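Local coordinates for protein malonate decarboxylase subunit alpha (Acinetobacter baumannii ATCC 17978, PDB 6MPR) that probably transfers the acyl carrier protein from its acetyl thioester to malonate, as the transferase subunit of malonate decarboxylase, at residues L429-V434 with V472-T477; D60-E65 with V158-G163; I277-P282 with H303-P308. One frame throughout, in Å; residues are numbered along the deposited sequence.

In the fold
From the N terminus, contact 2 comes first: residues 60-65 and 158-163 close a long loop that contains strands 90-94, 111-116 and 136-140 of the parallel sheet. Contact 3 closes a much shorter loop, 277-282 to 303-308, joining helix 272-287 to the start of helix 307-311. Contact 1 follows, pairing 429-434 with 472-477 in the second, mixed sheet. The three loops run in series, with no nesting or crossing. Contacts 1 and 3 belong to the same half of the fold and touch where Met-433 packs on Ile-277; contact 2 lies across the centre of the chain, its centre about 36 Å from each of the others.

Contact 1: residues L429-V434 with V472-T477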
ATOM      1  N   LEU A 429     -10.621   3.009  12.619  1.00 11.53           N
ATOM      2  CA  LEU A 429     -12.050   2.747  12.750  1.00  9.54           C
ATOM      3  C   LEU A 429     -12.570   2.081  11.488  1.00 10.87           C
ATOM      4  O   LEU A 429     -12.323   2.548  10.376  1.00 12.22           O
ATOM      5  CB  LEU A 429     -12.833   4.035  13.019  1.00  9.81           C
ATOM      6  CG  LEU A 429     -12.656   4.674  14.406  1.00 15.10           C
ATOM      7  CD1 LEU A 429     -11.232   5.229  14.604  1.00 13.84           C
ATOM      8  CD2 LEU A 429     -13.711   5.763  14.621  1.00 10.72           C
ATOM      9  N   VAL A 430     -13.268   0.966  11.670  1.00 12.77           N
ATOM     10  CA  VAL A 430     -13.844   0.189  10.583  1.00 11.04           C
ATOM     11  C   VAL A 430     -15.298  -0.040  10.968  1.00 10.16           C
ATOM     12  O   VAL A 430     -15.578  -0.741  11.949  1.00 11.04           O
ATOM     13  CB  VAL A 430     -13.096  -1.132  10.377  1.00 11.25           C
ATOM     14  CG1 VAL A 430     -13.836  -2.048   9.433  1.00  9.03           C
ATOM     15  CG2 VAL A 430     -11.697  -0.845   9.849  1.00 10.34           C
ATOM     16  N   VAL A 431     -16.217   0.594  10.235  1.00 10.61           N
ATOM     17  CA  VAL A 431     -17.636   0.609  10.572  1.00  9.99           C
ATOM     18  C   VAL A 431     -18.395  -0.233   9.557  1.00 13.48           C
ATOM     19  O   VAL A 431     -18.307   0.012   8.346  1.00  9.60           O
ATOM     20  CB  VAL A 431     -18.195   2.042  10.591  1.00 11.38           C
ATOM     21  CG1 VAL A 431     -19.661   2.037  11.075  1.00 11.47           C
ATOM     22  CG2 VAL A 431     -17.306   2.951  11.434  1.00 11.57           C
ATOM     23  N   GLN A 432     -19.167  -1.193  10.047  1.00 10.31           N
ATOM     24  CA  GLN A 432     -20.167  -1.877   9.228  1.00 12.96           C
ATOM     25  C   GLN A 432     -21.521  -1.222   9.477  1.00 17.57           C
ATOM     26  O   GLN A 432     -22.090  -1.353  10.569  1.00 14.99           O
ATOM     27  CB  GLN A 432     -20.229  -3.369   9.543  1.00 19.74           C
ATOM     28  CG  GLN A 432     -19.197  -4.186   8.815  1.00 25.64           C
ATOM     29  CD  GLN A 432     -19.530  -4.378   7.340  1.00 40.99           C
ATOM     30  OE1 GLN A 432     -18.761  -4.976   6.597  1.00 49.38           O
ATOM     31  NE2 GLN A 432     -20.674  -3.863   6.910  1.00 45.29           N
ATOM     32  N   MET A 433     -22.039  -0.531   8.460  1.00 12.85           N
ATOM     33  CA  MET A 433     -23.283   0.235   8.547  1.00 11.34           C
ATOM     34  C   MET A 433     -24.292  -0.470   7.651  1.00 18.23           C
ATOM     35  O   MET A 433     -24.229  -0.359   6.423  1.00 16.37           O
ATOM     36  CB  MET A 433     -23.059   1.686   8.115  1.00 12.58           C
ATOM     37  CG  MET A 433     -24.313   2.517   8.018  1.00 14.82           C
ATOM     38  SD  MET A 433     -23.849   4.184   7.470  1.00 23.67           S
ATOM     39  CE  MET A 433     -25.307   5.076   7.904  1.00 24.53           C
ATOM     40  N   VAL A 434     -25.224  -1.196   8.268  1.00 13.48           N
ATOM     41  CA  VAL A 434     -26.035  -2.179   7.568  0.53 16.84           C
ATOM     42  C   VAL A 434     -27.426  -2.215   8.207  1.00 17.84           C
ATOM     43  O   VAL A 434     -27.546  -2.157   9.436  1.00 14.88           O
ATOM     44  CB  VAL A 434     -25.258  -3.522   7.626  0.53 16.39           C
ATOM     45  CG1 VAL A 434     -25.832  -4.483   8.630  0.53 17.24           C
ATOM     46  CG2 VAL A 434     -25.032  -4.112   6.216  0.53 21.32           C
ATOM     47  N   VAL A 472     -13.698  -5.078  12.933  1.00 16.58           N
ATOM     48  CA  VAL A 472     -14.813  -4.147  13.046  1.00 14.39           C
ATOM     49  C   VAL A 472     -14.726  -3.444  14.392  1.00 17.87           C
ATOM     50  O   VAL A 472     -14.741  -4.095  15.441  1.00 16.03           O
ATOM     51  CB  VAL A 472     -16.159  -4.871  12.892  1.00 17.92           C
ATOM     52  CG1 VAL A 472     -17.323  -3.865  13.060  1.00 14.74           C
ATOM     53  CG2 VAL A 472     -16.231  -5.616  11.556  1.00 15.05           C
ATOM     54  N   THR A 473     -14.635  -2.113  14.366  1.00 11.95           N
ATOM     55  CA  THR A 473     -14.706  -1.335  15.601  1.00 13.86           C
ATOM     56  C   THR A 473     -16.127  -0.879  15.928  1.00 12.42           C
ATOM     57  O   THR A 473     -16.458  -0.699  17.109  1.00 13.79           O
ATOM     58  CB  THR A 473     -13.784  -0.111  15.520  1.00 12.88           C
ATOM     59  OG1 THR A 473     -14.165   0.725  14.414  1.00 13.00           O
ATOM     60  CG2 THR A 473     -12.333  -0.542  15.360  1.00 16.13           C
ATOM     61  N   HIS A 474     -16.983  -0.717  14.918  1.00 11.94           N
ATOM     62  CA  HIS A 474     -18.337  -0.198  15.110  1.00 14.91           C
ATOM     63  C   HIS A 474     -19.311  -0.958  14.221  1.00 16.39           C
ATOM     64  O   HIS A 474     -19.090  -1.042  13.009  1.00 12.94           O
ATOM     65  CB  HIS A 474     -18.427   1.291  14.750  1.00 11.82           C
ATOM     66  CG  HIS A 474     -17.594   2.189  15.616  1.00 13.17           C
ATOM     67  ND1 HIS A 474     -16.221   2.271  15.501  1.00 13.98           N
ATOM     68  CD2 HIS A 474     -17.943   3.043  16.609  1.00 15.29           C
ATOM     69  CE1 HIS A 474     -15.761   3.157  16.371  1.00 12.35           C
ATOM     70  NE2 HIS A 474     -16.787   3.632  17.062  1.00 12.61           N
ATOM     71  N   LEU A 475     -20.411  -1.449  14.801  1.00 13.40           N
ATOM     72  CA  LEU A 475     -21.542  -1.997  14.049  1.00 16.41           C
ATOM     73  C   LEU A 475     -22.717  -1.035  14.163  1.00 14.25           C
ATOM     74  O   LEU A 475     -23.198  -0.780  15.269  1.00 13.42           O
ATOM     75  CB  LEU A 475     -21.946  -3.378  14.572  1.00 15.23           C
ATOM     76  CG  LEU A 475     -23.134  -4.052  13.882  1.00 12.88           C
ATOM     77  CD1 LEU A 475     -22.862  -4.262  12.379  1.00 15.23           C
ATOM     78  CD2 LEU A 475     -23.431  -5.375  14.548  1.00 13.53           C
ATOM     79  N   LEU A 476     -23.198  -0.528  13.026  1.00 12.07           N
ATOM     80  CA  LEU A 476     -24.258   0.476  12.991  0.55 12.57           C
ATOM     81  C   LEU A 476     -25.426  -0.058  12.173  1.00 12.45           C
ATOM     82  O   LEU A 476     -25.267  -0.341  10.979  1.00 12.79           O
ATOM     83  CB  LEU A 476     -23.728   1.777  12.389  0.55 14.66           C
ATOM     84  CG  LEU A 476     -24.752   2.806  11.939  0.55 15.12           C
ATOM     85  CD1 LEU A 476     -25.635   3.197  13.109  0.55 12.65           C
ATOM     86  CD2 LEU A 476     -24.030   4.015  11.354  0.55 12.03           C
ATOM     87  N   THR A 477     -26.594  -0.193  12.810  1.00 12.84           N
ATOM     88  CA  THR A 477     -27.823  -0.611  12.135  1.00 15.27           C
ATOM     89  C   THR A 477     -28.900   0.439  12.365  1.00 15.11           C
ATOM     90  O   THR A 477     -28.683   1.440  13.060  1.00 17.57           O
ATOM     91  CB  THR A 477     -28.331  -1.974  12.636  1.00 15.79           C
ATOM     92  OG1 THR A 477     -28.932  -1.808  13.929  1.00 14.04           O
ATOM     93  CG2 THR A 477     -27.208  -2.992  12.722  1.00 15.31           C
TER
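Met-433 and Leu-476 run alongside each other from neighbouring strands, on the closely packed face of this pair. In the modelled conformer considered here, one of two for Leu-476, its CD2 meets Met-433 CG at 3.7 Å. SD of the methionine stands anti to CA (chi2 -179°), beside Leu-476 CD2, and the methyl CE touches the same branch. Farther back on this face, both methyls of Val-431 press on His-474 CB, and Leu-429 CD2 comes to 3.7 Å from CE1 of the His-474 imidazole. Thr-473 OG1 lies in the ring plane, 2.8 Å from His-474 ND1, and the same oxygen accepts the N-H of Val-430 at 2.9 Å, so one hydroxyl links the imidazole to the adjacent backbone. The two segments are parallel strands joined by a beta-alpha-beta connection through helix 450-458, with strand 363-366 on the other side of 429-433. Their ladder is regular towards the C-terminal end, where Leu-476 N reaches Gln-432 O at 2.8 Å in an almost straight bond (177° at the hydrogen). At the other end the backbone of Thr-473 leaves the extended conformation, and Val-430 O receives two donors, Thr-473 N at 2.9 Å and His-474 N at 3.3 Å. The opposite face of the pair is looser, though also buried. Here Leu-475 CD1 touches Gln-432 CB at 4.0 Å, and the bent Gln-432 chain turns its end away from the partner strand; the side chain also touches Thr-368 and Ile-467. The tight face, by contrast, is covered by helix 244-261, with Ile-257 against Val-431, Ala-253 against Leu-476 and Met-249 against Met-433.

Contact 2: residues D60-E65 with V158-G163; sequences DKVVLE and VVLSAG
Leu-160 lies at the apolar centre, its side chain set obliquely between Val-62 and Leu-64 of the neighbouring strand. Its CD1 packs on Val-62 CG1 at 3.8 Å, while its CB is touched by Leu-64 CD1 at the same distance. CG of Leu-64 is anti to the backbone N (chi1 172°), and from it CD1 lies against Leu-160. Val-158 completes this face next to Val-62. On the reverse face Val-63 and Val-159 pack flank to flank, Val-63 CB 4.0 Å from Val-159 CG2. Between the faces runs a parallel ladder in which Val-63 bonds by both its backbone N and O: Val-63 N to Val-158 O and Leu-160 N to Val-63 O are each 2.8 Å. Glu-65 N then closes the ladder on Leu-160 O. Beyond it the contact turns polar. The extended chain of Glu-65 reaches across to Ser-161 and Ala-162, near the C-terminal end of the partner strand, where OE1 accepts Ala-162 N at 3.1 Å and OE2 accepts Ser-161 OG at 2.8 Å, the serine being in one of its two modelled conformers. Both donors stand well above the carboxylate plane. Ser-181 OG also bonds to OE2, so the carboxylate is shared with the start of helix 181-189. At the opposite end Asp-60 OD2 lies against Val-158 CG2 and is held by Thr-57 N. These are two central strands of an all-parallel sheet in an open alpha/beta arrangement, strand 90-94 flanking 61-64 and strand 194-199 flanking 158-163. Helices pack on both faces: helix 73-79 covers the Leu-160 side, and helix 181-189 covers the valines Val-63 and Val-159.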
ATOM      1  N   ASP A  60       0.276 -17.237 -21.243  1.00 16.08           N
ATOM      2  CA  ASP A  60       0.662 -15.908 -20.776  1.00 12.35           C
ATOM      3  C   ASP A  60      -0.211 -15.456 -19.617  1.00 17.29           C
ATOM      4  O   ASP A  60      -1.424 -15.684 -19.615  1.00 19.14           O
ATOM      5  CB  ASP A  60       0.521 -14.884 -21.902  1.00 11.85           C
ATOM      6  CG  ASP A  60       1.785 -14.704 -22.702  1.00 19.63           C
ATOM      7  OD1 ASP A  60       2.825 -15.281 -22.327  1.00 18.69           O
ATOM      8  OD2 ASP A  60       1.733 -13.958 -23.700  1.00 18.05           O
ATOM      9  N   LYS A  61       0.407 -14.783 -18.641  1.00 13.06           N
ATOM     10  CA  LYS A  61      -0.334 -13.945 -17.700  1.00 10.41           C
ATOM     11  C   LYS A  61      -0.710 -12.638 -18.394  1.00  9.41           C
ATOM     12  O   LYS A  61       0.167 -11.867 -18.788  1.00 11.89           O
ATOM     13  CB  LYS A  61       0.503 -13.669 -16.451  1.00 12.64           C
ATOM     14  CG  LYS A  61       0.835 -14.918 -15.649  1.00 16.32           C
ATOM     15  CD  LYS A  61       1.686 -14.571 -14.429  1.00 16.60           C
ATOM     16  CE  LYS A  61       2.147 -15.817 -13.683  1.00 25.77           C
ATOM     17  NZ  LYS A  61       2.915 -16.744 -14.557  1.00 33.15           N
ATOM     18  N   VAL A  62      -2.006 -12.381 -18.527  1.00 12.00           N
ATOM     19  CA  VAL A  62      -2.515 -11.243 -19.291  1.00  8.45           C
ATOM     20  C   VAL A  62      -3.326 -10.408 -18.329  1.00  9.79           C
ATOM     21  O   VAL A  62      -4.374 -10.855 -17.857  1.00  9.50           O
ATOM     22  CB  VAL A  62      -3.381 -11.694 -20.477  1.00  8.65           C
ATOM     23  CG1 VAL A  62      -3.940 -10.480 -21.228  1.00  8.46           C
ATOM     24  CG2 VAL A  62      -2.551 -12.600 -21.407  1.00 12.84           C
ATOM     25  N   VAL A  63      -2.841  -9.207 -18.029  1.00  9.79           N
ATOM     26  CA  VAL A  63      -3.636  -8.220 -17.306  1.00 10.58           C
ATOM     27  C   VAL A  63      -4.580  -7.562 -18.301  1.00  9.66           C
ATOM     28  O   VAL A  63      -4.142  -7.076 -19.348  1.00  8.71           O
ATOM     29  CB  VAL A  63      -2.724  -7.177 -16.647  1.00  6.75           C
ATOM     30  CG1 VAL A  63      -3.545  -6.006 -16.087  1.00  8.38           C
ATOM     31  CG2 VAL A  63      -1.881  -7.828 -15.532  1.00 11.32           C
ATOM     32  N   LEU A  64      -5.868  -7.516 -17.966  1.00  8.02           N
ATOM     33  CA  LEU A  64      -6.887  -6.942 -18.838  1.00 13.71           C
ATOM     34  C   LEU A  64      -7.709  -5.981 -17.999  1.00  7.86           C
ATOM     35  O   LEU A  64      -8.232  -6.373 -16.949  1.00 11.58           O
ATOM     36  CB  LEU A  64      -7.791  -8.028 -19.444  1.00 10.30           C
ATOM     37  CG  LEU A  64      -9.028  -7.555 -20.225  1.00  8.76           C
ATOM     38  CD1 LEU A  64      -8.598  -6.691 -21.389  1.00  9.63           C
ATOM     39  CD2 LEU A  64      -9.829  -8.754 -20.731  1.00 10.41           C
ATOM     40  N   GLU A  65      -7.786  -4.724 -18.429  1.00 11.15           N
ATOM     41  CA  GLU A  65      -8.614  -3.734 -17.746  1.00 13.62           C
ATOM     42  C   GLU A  65     -10.058  -3.840 -18.229  1.00 13.62           C
ATOM     43  O   GLU A  65     -10.312  -3.751 -19.433  1.00 11.54           O
ATOM     44  CB  GLU A  65      -8.078  -2.326 -18.020  1.00 13.57           C
ATOM     45  CG  GLU A  65      -6.712  -2.022 -17.400  1.00  8.82           C
ATOM     46  CD  GLU A  65      -6.255  -0.603 -17.697  1.00 14.89           C
ATOM     47  OE1 GLU A  65      -7.001   0.145 -18.358  1.00 11.90           O
ATOM     48  OE2 GLU A  65      -5.136  -0.243 -17.299  1.00 13.72           O
ATOM     49  N   VAL A 158       1.624  -9.717 -20.522  1.00 10.67           N
ATOM     50  CA  VAL A 158       0.884  -8.833 -21.415  1.00 10.24           C
ATOM     51  C   VAL A 158      -0.012  -7.961 -20.547  1.00 11.94           C
ATOM     52  O   VAL A 158      -0.613  -8.440 -19.580  1.00 10.97           O
ATOM     53  CB  VAL A 158       0.027  -9.621 -22.431  1.00  9.24           C
ATOM     54  CG1 VAL A 158      -0.775  -8.666 -23.332  1.00 11.16           C
ATOM     55  CG2 VAL A 158       0.900 -10.579 -23.253  1.00 11.50           C
ATOM     56  N   VAL A 159      -0.093  -6.682 -20.879  1.00  9.19           N
ATOM     57  CA  VAL A 159      -1.051  -5.780 -20.247  1.00  9.85           C
ATOM     58  C   VAL A 159      -1.886  -5.118 -21.334  1.00 13.36           C
ATOM     59  O   VAL A 159      -1.336  -4.531 -22.275  1.00 11.33           O
ATOM     60  CB  VAL A 159      -0.352  -4.729 -19.368  1.00 10.75           C
ATOM     61  CG1 VAL A 159      -1.379  -3.799 -18.748  1.00  8.35           C
ATOM     62  CG2 VAL A 159       0.469  -5.411 -18.262  1.00 12.11           C
ATOM     63  N   LEU A 160      -3.213  -5.209 -21.191  1.00  9.26           N
ATOM     64  CA  LEU A 160      -4.198  -4.650 -22.124  1.00  9.25           C
ATOM     65  C   LEU A 160      -4.949  -3.551 -21.380  1.00 11.57           C
ATOM     66  O   LEU A 160      -5.744  -3.833 -20.473  1.00 11.45           O
ATOM     67  CB  LEU A 160      -5.158  -5.733 -22.618  1.00  8.70           C
ATOM     68  CG  LEU A 160      -4.530  -6.976 -23.248  1.00  9.01           C
ATOM     69  CD1 LEU A 160      -5.643  -7.991 -23.601  1.00 11.23           C
ATOM     70  CD2 LEU A 160      -3.722  -6.576 -24.480  1.00 11.73           C
ATOM     71  N   SER A 161      -4.686  -2.295 -21.747  1.00 11.82           N
ATOM     72  CA  SER A 161      -5.153  -1.145 -20.985  0.52  9.19           C
ATOM     73  C   SER A 161      -5.839  -0.152 -21.910  1.00 10.37           C
ATOM     74  O   SER A 161      -5.842  -0.303 -23.131  1.00 10.94           O
ATOM     75  CB  SER A 161      -3.997  -0.446 -20.247  0.52  9.25           C
ATOM     76  OG  SER A 161      -3.454  -1.271 -19.241  0.52 12.84           O
ATOM     77  N   ALA A 162      -6.439   0.880 -21.314  1.00  8.02           N
ATOM     78  CA  ALA A 162      -7.166   1.896 -22.068  1.00 14.60           C
ATOM     79  C   ALA A 162      -6.812   3.306 -21.612  1.00 14.07           C
ATOM     80  O   ALA A 162      -6.546   3.545 -20.429  1.00 14.65           O
ATOM     81  CB  ALA A 162      -8.682   1.710 -21.923  1.00  9.49           C
ATOM     82  N   GLY A 163      -6.871   4.253 -22.561  1.00 12.05           N
ATOM     83  CA  GLY A 163      -6.687   5.657 -22.259  1.00 11.78           C
ATOM     84  C   GLY A 163      -7.504   6.534 -23.193  1.00 12.91           C
ATOM     85  O   GLY A 163      -8.155   6.057 -24.123  1.00 11.85           O
TER

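Contact 3: residues I277-P282 with H303-P308; sequences IELILP and HPTLIP
A His-carboxylate hydrogen bond between His-303 and Glu-278 joins helix 272-287 to the turn that leads into helix 307-311. His-303 ND1 donates to Glu-278 OE2 at 3.0 Å, with a weak second bond to OE1 at 3.3 Å, so the carboxylate receives the N-H with both oxygens. The planes of ring and carboxylate are 34° apart. OE1 is gripped more closely by Thr-305 OG1, which donates to it at 2.6 Å from the syn side, though 33° out of the carboxylate plane. The threonine hydroxyl stands between its own backbone N and carbonyl carbon (chi1 56°), on the side where the glutamate arrives. OE2 has a further partner in His-268 ND1, at the end of strand 265-268; two imidazoles and a hydroxyl thus bond to this buried carboxylate. The backbones are bridged by a water that donates to Glu-278 O and Thr-305 O, 2.7 Å from each. Pro-282, four residues after Glu-278, has no N-H to offer that carbonyl, and the helix is kinked here. Beside the polar cluster lies an apolar one: Leu-279 CD2 packs on Pro-308 CG at 3.8 Å and lies near the carbonyl oxygen of Thr-305, while Pro-282 CG meets Pro-308 CB at 4.1 Å. Helix 547-553 lies against the second segment, with Leu-550 and Trp-553 touching Pro-308, and helix 244-261 packs on the first segment through Ile-277 and Ile-280.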
ATOM      1  N   ILE A 277     -25.290  10.271   4.719  1.00 11.97           N
ATOM      2  CA  ILE A 277     -24.306  10.956   5.565  1.00 11.78           C
ATOM      3  C   ILE A 277     -23.773  12.195   4.858  1.00 13.03           C
ATOM      4  O   ILE A 277     -23.784  13.308   5.408  1.00 11.84           O
ATOM      5  CB  ILE A 277     -23.149  10.001   5.935  1.00 12.20           C
ATOM      6  CG1 ILE A 277     -23.608   8.937   6.930  1.00 13.50           C
ATOM      7  CG2 ILE A 277     -21.974  10.782   6.512  1.00 13.20           C
ATOM      8  CD1 ILE A 277     -22.531   7.908   7.226  1.00 15.43           C
ATOM      9  N   GLU A 278     -23.287  12.009   3.624  1.00 14.83           N
ATOM     10  CA  GLU A 278     -22.743  13.115   2.843  1.00 12.53           C
ATOM     11  C   GLU A 278     -23.755  14.246   2.702  1.00 13.49           C
ATOM     12  O   GLU A 278     -23.396  15.426   2.815  1.00 14.21           O
ATOM     13  CB  GLU A 278     -22.301  12.601   1.469  1.00 13.27           C
ATOM     14  CG  GLU A 278     -21.230  11.493   1.549  1.00 10.11           C
ATOM     15  CD  GLU A 278     -21.027  10.713   0.260  1.00 14.74           C
ATOM     16  OE1 GLU A 278     -21.426  11.190  -0.819  1.00 14.98           O
ATOM     17  OE2 GLU A 278     -20.461   9.596   0.346  1.00 12.37           O
ATOM     18  N   LEU A 279     -25.029  13.907   2.488  1.00 17.12           N
ATOM     19  CA  LEU A 279     -26.060  14.910   2.234  1.00 13.41           C
ATOM     20  C   LEU A 279     -26.636  15.552   3.493  1.00 17.33           C
ATOM     21  O   LEU A 279     -27.311  16.583   3.380  1.00 16.08           O
ATOM     22  CB  LEU A 279     -27.198  14.304   1.406  1.00 13.96           C
ATOM     23  CG  LEU A 279     -26.802  14.073  -0.055  1.00 16.02           C
ATOM     24  CD1 LEU A 279     -27.875  13.282  -0.801  1.00 19.06           C
ATOM     25  CD2 LEU A 279     -26.531  15.407  -0.742  1.00 15.03           C
ATOM     26  N   ILE A 280     -26.392  15.007   4.685  1.00 14.46           N
ATOM     27  CA  ILE A 280     -26.863  15.671   5.891  1.00 14.64           C
ATOM     28  C   ILE A 280     -25.735  16.297   6.694  1.00 18.20           C
ATOM     29  O   ILE A 280     -26.011  16.949   7.703  1.00 13.83           O
ATOM     30  CB  ILE A 280     -27.718  14.751   6.797  1.00 14.17           C
ATOM     31  CG1 ILE A 280     -26.878  13.676   7.481  1.00 18.53           C
ATOM     32  CG2 ILE A 280     -28.907  14.166   6.045  1.00 16.59           C
ATOM     33  CD1 ILE A 280     -27.632  12.922   8.550  1.00 19.23           C
ATOM     34  N   LEU A 281     -24.480  16.149   6.279  1.00 14.47           N
ATOM     35  CA  LEU A 281     -23.440  16.972   6.893  1.00 16.02           C
ATOM     36  C   LEU A 281     -23.788  18.454   6.869  1.00 16.45           C
ATOM     37  O   LEU A 281     -23.708  19.094   7.928  1.00 14.85           O
ATOM     38  CB  LEU A 281     -22.084  16.711   6.224  1.00 18.86           C
ATOM     39  CG  LEU A 281     -21.386  15.425   6.643  1.00 17.25           C
ATOM     40  CD1 LEU A 281     -20.169  15.245   5.760  1.00 12.50           C
ATOM     41  CD2 LEU A 281     -20.995  15.504   8.121  1.00 17.49           C
ATOM     42  N   PRO A 282     -24.213  19.054   5.748  1.00 17.13           N
ATOM     43  CA  PRO A 282     -24.450  20.505   5.753  1.00 17.24           C
ATOM     44  C   PRO A 282     -25.732  20.926   6.450  1.00 17.93           C
ATOM     45  O   PRO A 282     -25.981  22.133   6.572  1.00 16.42           O
ATOM     46  CB  PRO A 282     -24.511  20.858   4.252  1.00 23.06           C
ATOM     47  CG  PRO A 282     -23.913  19.668   3.539  1.00 15.33           C
ATOM     48  CD  PRO A 282     -24.296  18.506   4.381  1.00 16.57           C
ATOM     49  N   HIS A 303     -18.155  11.759  -5.665  1.00  8.87           N
ATOM     50  CA  HIS A 303     -19.573  11.463  -5.498  1.00 12.46           C
ATOM     51  C   HIS A 303     -20.373  12.730  -5.775  1.00 12.58           C
ATOM     52  O   HIS A 303     -20.095  13.770  -5.157  1.00 13.07           O
ATOM     53  CB  HIS A 303     -19.871  11.012  -4.065  1.00 14.08           C
ATOM     54  CG  HIS A 303     -19.318   9.667  -3.700  1.00 13.84           C
ATOM     55  ND1 HIS A 303     -19.634   9.041  -2.509  1.00 11.80           N
ATOM     56  CD2 HIS A 303     -18.471   8.837  -4.353  1.00 13.99           C
ATOM     57  CE1 HIS A 303     -19.005   7.878  -2.450  1.00 10.71           C
ATOM     58  NE2 HIS A 303     -18.297   7.729  -3.555  1.00 14.57           N
ATOM     59  N   PRO A 304     -21.355  12.701  -6.688  1.00 11.84           N
ATOM     60  CA  PRO A 304     -22.238  13.867  -6.803  1.00 12.74           C
ATOM     61  C   PRO A 304     -22.928  14.180  -5.496  1.00 12.06           C
ATOM     62  O   PRO A 304     -23.219  15.352  -5.220  1.00 11.53           O
ATOM     63  CB  PRO A 304     -23.240  13.450  -7.898  1.00 14.44           C
ATOM     64  CG  PRO A 304     -22.469  12.441  -8.714  1.00 13.27           C
ATOM     65  CD  PRO A 304     -21.729  11.652  -7.650  1.00 12.80           C
ATOM     66  N   THR A 305     -23.170  13.169  -4.655  1.00 12.51           N
ATOM     67  CA  THR A 305     -23.830  13.449  -3.385  1.00 11.08           C
ATOM     68  C   THR A 305     -22.927  14.174  -2.397  1.00 15.11           C
ATOM     69  O   THR A 305     -23.423  14.626  -1.358  1.00 14.26           O
ATOM     70  CB  THR A 305     -24.356  12.164  -2.742  1.00 11.38           C
ATOM     71  OG1 THR A 305     -23.293  11.213  -2.581  1.00 12.95           O
ATOM     72  CG2 THR A 305     -25.463  11.566  -3.586  1.00 13.89           C
ATOM     73  N   LEU A 306     -21.623  14.305  -2.689  1.00 11.87           N
ATOM     74  CA  LEU A 306     -20.739  15.131  -1.873  1.00 12.56           C
ATOM     75  C   LEU A 306     -20.765  16.606  -2.265  1.00 16.65           C
ATOM     76  O   LEU A 306     -20.178  17.428  -1.556  1.00 12.85           O
ATOM     77  CB  LEU A 306     -19.288  14.603  -1.950  1.00 10.78           C
ATOM     78  CG  LEU A 306     -18.322  15.013  -0.835  1.00 12.26           C
ATOM     79  CD1 LEU A 306     -18.770  14.397   0.489  1.00 16.38           C
ATOM     80  CD2 LEU A 306     -16.895  14.570  -1.185  1.00 12.43           C
ATOM     81  N   ILE A 307     -21.436  16.972  -3.359  1.00 12.58           N
ATOM     82  CA  ILE A 307     -21.409  18.366  -3.815  1.00 11.40           C
ATOM     83  C   ILE A 307     -21.856  19.350  -2.730  1.00 11.86           C
ATOM     84  O   ILE A 307     -21.154  20.348  -2.510  1.00 11.97           O
ATOM     85  CB  ILE A 307     -22.195  18.514  -5.123  1.00 11.76           C
ATOM     86  CG1 ILE A 307     -21.445  17.794  -6.263  1.00 11.34           C
ATOM     87  CG2 ILE A 307     -22.409  19.988  -5.471  1.00 12.34           C
ATOM     88  CD1 ILE A 307     -22.184  17.795  -7.584  1.00 12.36           C
ATOM     89  N   PRO A 308     -22.974  19.143  -2.026  1.00 13.64           N
ATOM     90  CA  PRO A 308     -23.352  20.135  -1.002  1.00 12.92           C
ATOM     91  C   PRO A 308     -22.314  20.273   0.110  1.00 12.40           C
ATOM     92  O   PRO A 308     -22.042  21.390   0.570  1.00 14.25           O
ATOM     93  CB  PRO A 308     -24.703  19.606  -0.493  1.00 13.01           C
ATOM     94  CG  PRO A 308     -25.256  18.853  -1.664  1.00 12.98           C
ATOM     95  CD  PRO A 308     -24.051  18.153  -2.238  1.00 13.14           C
TER
HETATM   96  O   HOH W   1     -23.064  16.599   0.405  1.00 12.29           O